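Local coordinates for protein thiamine-monophosphate kinase (Stenotrophomonas maltophilia, PDB 6XEP) that probably phosphorylates thiamine monophosphate with ATP to give thiamine diphosphate, the active form of vitamin B1, in a magnesium-dependent kinase reaction, at residues L158-V164 with L301-I307; A172-R176 with D264-C268. All blocks are in the same frame, centred on the assembly; numbering follows the deposited sequence.

How the contacts relate
Contact 1 pairs two strands in the six-stranded mixed sheet of the C-terminal, PurM-like half of the chain; contact 2 joins two helices, 170-179 and 262-271, of the same half. Strand 161-165 is followed, after a short connection, by helix 170-179, so the first segments of the two contacts are close in sequence, and both segments of contact 2 fall between those of contact 1. The contacts do not touch: their centres are 23 Å apart and their nearest atoms about 10 Å. Each lies near predicted sites, with the side chain of Val-164 about 9 Å from that of Asp-223, a probable magnesium ligand, and that of Ala-172 about 7 Å from that of Asp-274, a probable substrate-binding residue.

Contact 1: residues L158-V164 with L301-I307; sequences LGDDIWV and LTRIGRI
One face of the Trp-163 indole carries the Arg-303 side chain: CB of Arg-303 sits 3.8 Å from the centroid of the six-membered ring, almost on the ring normal, a CH-pi contact. At the edge, Leu-301 brings its carbonyl, with O 3.6 Å from Trp-163 CZ3. The ring of Phe-280 meets the indole with the two planes nearly parallel, His-291 meets it edge-to-face, and helix 287-297 packs against it. The Arg-303 chain runs extended through chi1 (-173°, CG opposite the backbone N) and chi2, which lays CD against the Asp-161 carboxylate, 3.4 Å from CG of Asp-161; the bend at chi3 then sets the direction of NE and the guanidinium, and the charged ends stay beyond salt-bridge range. A water in the guanidinium plane accepts from NH1 of Arg-303 and donates to Asp-161 OD1 and to Gly-305 O; Asp-161 OD2 has its own salt bridge to Arg-287.

On the face of Ile-162, CD1 touches Ile-307 CD1 at 3.9 Å, and CG2 meets CG1 of Ile-304, the two side chains crossing at about a right angle. Ile-304 CG2 reaches Val-164 CG1 at 3.8 Å.

The backbones are antiparallel. Ile-162 O takes a 2.8 Å bond from Ile-304 N and a weak one from Gly-305 N, while Ile-162 N donates to Gly-305 O from well above the carbonyl plane. Val-164 and Thr-302 exchange two bonds. With Ile-304 and Gly-305 both opposite Ile-162, this is a classic beta bulge between neighbouring central strands of the mixed sheet in the PurM-like C-terminal domain.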
loop_
_atom_site.group_PDB
_atom_site.type_symbol
_atom_site.label_atom_id
_atom_site.label_comp_id
_atom_site.label_asym_id
_atom_site.label_seq_id
_atom_site.Cartn_x
_atom_site.Cartn_y
_atom_site.Cartn_z
ATOM N N LEU A 158 -30.874 -9.112 17.395
ATOM C CA LEU A 158 -31.794 -10.238 17.443
ATOM C C LEU A 158 -33.051 -9.921 16.645
ATOM O O LEU A 158 -33.590 -8.811 16.722
ATOM C CB LEU A 158 -32.148 -10.563 18.903
ATOM C CG LEU A 158 -30.971 -10.985 19.793
ATOM C CD1 LEU A 158 -31.451 -11.398 21.179
ATOM C CD2 LEU A 158 -30.169 -12.114 19.168
ATOM N N GLY A 159 -33.516 -10.900 15.868
ATOM C CA GLY A 159 -34.655 -10.703 14.998
ATOM C C GLY A 159 -34.358 -10.132 13.620
ATOM O O GLY A 159 -35.275 -10.078 12.786
ATOM N N ASP A 160 -33.119 -9.720 13.335
ATOM C CA ASP A 160 -32.795 -9.197 12.009
ATOM C C ASP A 160 -32.989 -10.265 10.933
ATOM O O ASP A 160 -32.768 -11.457 11.163
ATOM C CB ASP A 160 -31.341 -8.718 11.945
ATOM C CG ASP A 160 -31.123 -7.361 12.586
ATOM O OD1 ASP A 160 -32.106 -6.739 13.055
ATOM O OD2 ASP A 160 -29.951 -6.917 12.611
ATOM N N ASP A 161 -33.378 -9.822 9.739
ATOM C CA ASP A 161 -33.182 -10.631 8.541
ATOM C C ASP A 161 -31.717 -10.566 8.113
ATOM O O ASP A 161 -31.039 -9.561 8.316
ATOM C CB ASP A 161 -34.045 -10.132 7.380
ATOM C CG ASP A 161 -35.532 -10.231 7.650
ATOM O OD1 ASP A 161 -35.953 -11.224 8.276
ATOM O OD2 ASP A 161 -36.289 -9.324 7.205
ATOM N N ILE A 162 -31.245 -11.634 7.478
ATOM C CA ILE A 162 -29.945 -11.660 6.818
ATOM C C ILE A 162 -30.188 -11.555 5.318
ATOM O O ILE A 162 -31.070 -12.243 4.780
ATOM C CB ILE A 162 -29.175 -12.949 7.158
ATOM C CG1 ILE A 162 -29.012 -13.097 8.680
ATOM C CG2 ILE A 162 -27.781 -12.949 6.510
ATOM C CD1 ILE A 162 -28.301 -14.397 9.061
ATOM N N TRP A 163 -29.398 -10.712 4.645
ATOM C CA TRP A 163 -29.514 -10.449 3.211
ATOM C C TRP A 163 -28.162 -10.617 2.547
ATOM O O TRP A 163 -27.125 -10.435 3.178
ATOM C CB TRP A 163 -29.987 -9.017 2.914
ATOM C CG TRP A 163 -31.377 -8.687 3.400
ATOM C CD1 TRP A 163 -31.745 -8.338 4.672
ATOM C CD2 TRP A 163 -32.574 -8.668 2.616
ATOM N NE1 TRP A 163 -33.093 -8.110 4.725
ATOM C CE2 TRP A 163 -33.628 -8.293 3.473
ATOM C CE3 TRP A 163 -32.854 -8.925 1.267
ATOM C CZ2 TRP A 163 -34.953 -8.174 3.031
ATOM C CZ3 TRP A 163 -34.163 -8.805 0.824
ATOM C CH2 TRP A 163 -35.205 -8.438 1.711
ATOM N N VAL A 164 -28.170 -10.907 1.245
ATOM C CA VAL A 164 -26.927 -10.918 0.483
ATOM C C VAL A 164 -27.189 -10.381 -0.923
ATOM O O VAL A 164 -28.263 -10.581 -1.497
ATOM C CB VAL A 164 -26.286 -12.331 0.443
ATOM C CG1 VAL A 164 -27.127 -13.308 -0.369
ATOM C CG2 VAL A 164 -24.842 -12.252 -0.077
ATOM N N LEU A 301 -31.108 -8.359 -4.241
ATOM C CA LEU A 301 -30.895 -8.511 -2.804
ATOM C C LEU A 301 -31.821 -9.617 -2.328
ATOM O O LEU A 301 -33.041 -9.523 -2.513
ATOM C CB LEU A 301 -31.186 -7.217 -2.042
ATOM C CG LEU A 301 -30.401 -6.008 -2.565
ATOM C CD1 LEU A 301 -30.952 -4.716 -1.962
ATOM C CD2 LEU A 301 -28.909 -6.180 -2.264
ATOM N N THR A 302 -31.247 -10.647 -1.717
ATOM C CA THR A 302 -31.973 -11.868 -1.401
ATOM C C THR A 302 -31.958 -12.097 0.101
ATOM O O THR A 302 -30.892 -12.117 0.716
ATOM C CB THR A 302 -31.363 -13.057 -2.142
ATOM O OG1 THR A 302 -31.408 -12.777 -3.546
ATOM C CG2 THR A 302 -32.149 -14.359 -1.853
ATOM N N ARG A 303 -33.146 -12.269 0.687
ATOM C CA ARG A 303 -33.254 -12.583 2.108
ATOM C C ARG A 303 -32.944 -14.065 2.306
ATOM O O ARG A 303 -33.643 -14.930 1.768
ATOM C CB ARG A 303 -34.646 -12.222 2.622
ATOM C CG ARG A 303 -34.844 -12.342 4.135
ATOM C CD ARG A 303 -36.152 -11.693 4.604
ATOM N NE ARG A 303 -37.303 -12.201 3.868
ATOM C CZ ARG A 303 -37.961 -13.310 4.197
ATOM N NH1 ARG A 303 -37.576 -14.025 5.252
ATOM N NH2 ARG A 303 -39.000 -13.708 3.465
ATOM N N ILE A 304 -31.895 -14.360 3.070
ATOM C CA ILE A 304 -31.374 -15.716 3.160
ATOM C C ILE A 304 -31.430 -16.299 4.567
ATOM O O ILE A 304 -31.099 -17.476 4.742
ATOM C CB ILE A 304 -29.933 -15.796 2.615
ATOM C CG1 ILE A 304 -28.991 -14.862 3.395
ATOM C CG2 ILE A 304 -29.916 -15.471 1.126
ATOM C CD1 ILE A 304 -27.515 -15.142 3.142
ATOM N N GLY A 305 -31.831 -15.537 5.576
ATOM C CA GLY A 305 -31.743 -16.063 6.928
ATOM C C GLY A 305 -32.152 -15.050 7.965
ATOM O O GLY A 305 -32.794 -14.043 7.656
ATOM N N ARG A 306 -31.754 -15.326 9.209
ATOM C CA ARG A 306 -32.200 -14.536 10.344
ATOM C C ARG A 306 -31.144 -14.569 11.441
ATOM O O ARG A 306 -30.342 -15.508 11.532
ATOM C CB ARG A 306 -33.529 -15.054 10.911
ATOM C CG ARG A 306 -33.386 -16.419 11.536
ATOM C CD ARG A 306 -34.711 -17.136 11.727
ATOM N NE ARG A 306 -34.477 -18.540 12.078
ATOM C CZ ARG A 306 -34.267 -18.983 13.316
ATOM N NH1 ARG A 306 -34.279 -18.140 14.338
ATOM N NH2 ARG A 306 -34.059 -20.274 13.537
ATOM N N ILE A 307 -31.140 -13.510 12.256
ATOM C CA ILE A 307 -30.284 -13.393 13.434
ATOM C C ILE A 307 -31.118 -13.778 14.643
ATOM O O ILE A 307 -32.275 -13.354 14.754
ATOM C CB ILE A 307 -29.739 -11.956 13.568
ATOM C CG1 ILE A 307 -28.852 -11.603 12.374
ATOM C CG2 ILE A 307 -28.972 -11.789 14.901
ATOM C CD1 ILE A 307 -27.545 -12.363 12.331
HETATM O O HOH W 1 -35.586 -13.713 7.312
HETATM O O HOH W 2 -29.112 -11.587 -4.023
#

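Contact 2: residues A172-R176 with D264-C268; sequences AGALR and DARDC
Asp-267 OD2 takes the shortest polar contact between 172-176 and 264-268, 2.8 Å from NH2 of Arg-176. It is a salt bridge whose hydrogen bond is weak, bent to 120° at the hydrogen, with the oxygen near the guanidinium plane. The carboxylate itself is turned 69° out of that plane. Asp-267 reaches across because its CG stands anti to the backbone N (chi1 -177°), and its other oxygen, OD1, is tied to Arg-271 of the same helix.

The second aspartate engages the other terminal nitrogen. Arg-176 NH1 forms a longer salt bridge to Asp-264 OD1, at 3.3 Å, the two flat groups inclined to each other. A water lying in the guanidinium plane at its edge accepts from NH1 of Arg-176 and donates to Asp-264 OD2, so this carboxylate is linked to the arginine both directly and through solvent. The two carboxylates together probably stabilise the arginine's positive charge.

Nearer the backbones, the side chain of Cys-268 lies between the arginine chain and Ala-172. Its SG lies 3.6 Å from Arg-176 CD, alongside the extended arginine chain, and 3.7 Å from Ala-172 CB. The backbone N of Gly-173 is also 3.7 Å from SG of Cys-268, and Leu-260 from a loop packs on both Cys-268 and Arg-176.

Arg-176, Asp-264 and Asp-267 thus form an interhelical salt-bridge network at the margin of a small apolar contact, joining helices 170-179 and 262-271 of the PurM-like C-terminal domain.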
loop_
_atom_site.group_PDB
_atom_site.type_symbol
_atom_site.label_atom_id
_atom_site.label_comp_id
_atom_site.label_asym_id
_atom_site.label_seq_id
_atom_site.Cartn_x
_atom_site.Cartn_y
_atom_site.Cartn_z
ATOM N N ALA A 172 -16.124 -19.464 -7.353
ATOM C CA ALA A 172 -15.687 -20.793 -6.948
ATOM C C ALA A 172 -16.028 -21.825 -8.009
ATOM O O ALA A 172 -15.242 -22.740 -8.264
ATOM C CB ALA A 172 -16.330 -21.188 -5.616
ATOM N N GLY A 173 -17.202 -21.697 -8.627
ATOM C CA GLY A 173 -17.564 -22.598 -9.715
ATOM C C GLY A 173 -16.614 -22.511 -10.891
ATOM O O GLY A 173 -16.176 -23.533 -11.428
ATOM N N ALA A 174 -16.294 -21.285 -11.327
ATOM C CA ALA A 174 -15.307 -21.132 -12.394
ATOM C C ALA A 174 -13.968 -21.749 -12.000
ATOM O O ALA A 174 -13.319 -22.411 -12.819
ATOM C CB ALA A 174 -15.122 -19.655 -12.744
ATOM N N LEU A 175 -13.525 -21.519 -10.757
ATOM C CA LEU A 175 -12.256 -22.088 -10.302
ATOM C C LEU A 175 -12.287 -23.610 -10.358
ATOM O O LEU A 175 -11.328 -24.247 -10.818
ATOM C CB LEU A 175 -11.940 -21.608 -8.882
ATOM C CG LEU A 175 -10.506 -21.821 -8.370
ATOM C CD1 LEU A 175 -9.520 -20.986 -9.196
ATOM C CD2 LEU A 175 -10.379 -21.498 -6.882
ATOM N N ARG A 176 -13.394 -24.216 -9.920
ATOM C CA ARG A 176 -13.510 -25.673 -9.972
ATOM C C ARG A 176 -13.469 -26.183 -11.408
ATOM O O ARG A 176 -12.784 -27.171 -11.710
ATOM C CB ARG A 176 -14.804 -26.119 -9.290
ATOM C CG ARG A 176 -14.731 -26.292 -7.791
ATOM C CD ARG A 176 -16.134 -26.550 -7.279
ATOM N NE ARG A 176 -16.210 -26.778 -5.844
ATOM C CZ ARG A 176 -16.583 -27.930 -5.307
ATOM N NH1 ARG A 176 -16.897 -28.952 -6.094
ATOM N NH2 ARG A 176 -16.639 -28.064 -3.989
ATOM N N ASP A 264 -22.122 -29.638 -5.523
ATOM C CA ASP A 264 -21.013 -28.725 -5.786
ATOM C C ASP A 264 -21.486 -27.279 -5.824
ATOM O O ASP A 264 -20.823 -26.392 -5.285
ATOM C CB ASP A 264 -20.319 -29.077 -7.104
ATOM C CG ASP A 264 -19.578 -30.410 -7.053
ATOM O OD1 ASP A 264 -19.439 -30.990 -5.958
ATOM O OD2 ASP A 264 -19.141 -30.879 -8.126
ATOM N N ALA A 265 -22.619 -27.013 -6.484
ATOM C CA ALA A 265 -23.120 -25.639 -6.529
ATOM C C ALA A 265 -23.446 -25.139 -5.128
ATOM O O ALA A 265 -23.151 -23.991 -4.782
ATOM C CB ALA A 265 -24.353 -25.551 -7.427
ATOM N N ARG A 266 -24.066 -25.989 -4.311
ATOM C CA ARG A 266 -24.369 -25.596 -2.943
ATOM C C ARG A 266 -23.097 -25.298 -2.162
ATOM O O ARG A 266 -23.034 -24.320 -1.411
ATOM C CB ARG A 266 -25.172 -26.702 -2.262
ATOM C CG ARG A 266 -25.579 -26.413 -0.834
ATOM C CD ARG A 266 -26.280 -27.655 -0.280
ATOM N NE ARG A 266 -26.937 -27.432 1.004
ATOM C CZ ARG A 266 -26.410 -27.754 2.181
ATOM N NH1 ARG A 266 -25.205 -28.312 2.245
ATOM N NH2 ARG A 266 -27.089 -27.519 3.296
ATOM N N ASP A 267 -22.071 -26.130 -2.324
ATOM C CA ASP A 267 -20.834 -25.899 -1.594
ATOM C C ASP A 267 -20.170 -24.605 -2.042
ATOM O O ASP A 267 -19.636 -23.857 -1.217
ATOM C CB ASP A 267 -19.885 -27.073 -1.786
ATOM C CG ASP A 267 -18.621 -26.914 -0.992
ATOM O OD1 ASP A 267 -18.727 -26.766 0.243
ATOM O OD2 ASP A 267 -17.529 -26.918 -1.597
ATOM N N CYS A 268 -20.178 -24.334 -3.349
ATOM C CA CYS A 268 -19.640 -23.068 -3.839
ATOM C C CYS A 268 -20.385 -21.885 -3.245
ATOM O O CYS A 268 -19.773 -20.877 -2.878
ATOM C CB CYS A 268 -19.719 -23.016 -5.362
ATOM S SG CYS A 268 -18.564 -24.111 -6.233
HETATM O O HOH W 3 -16.741 -29.691 -8.946
#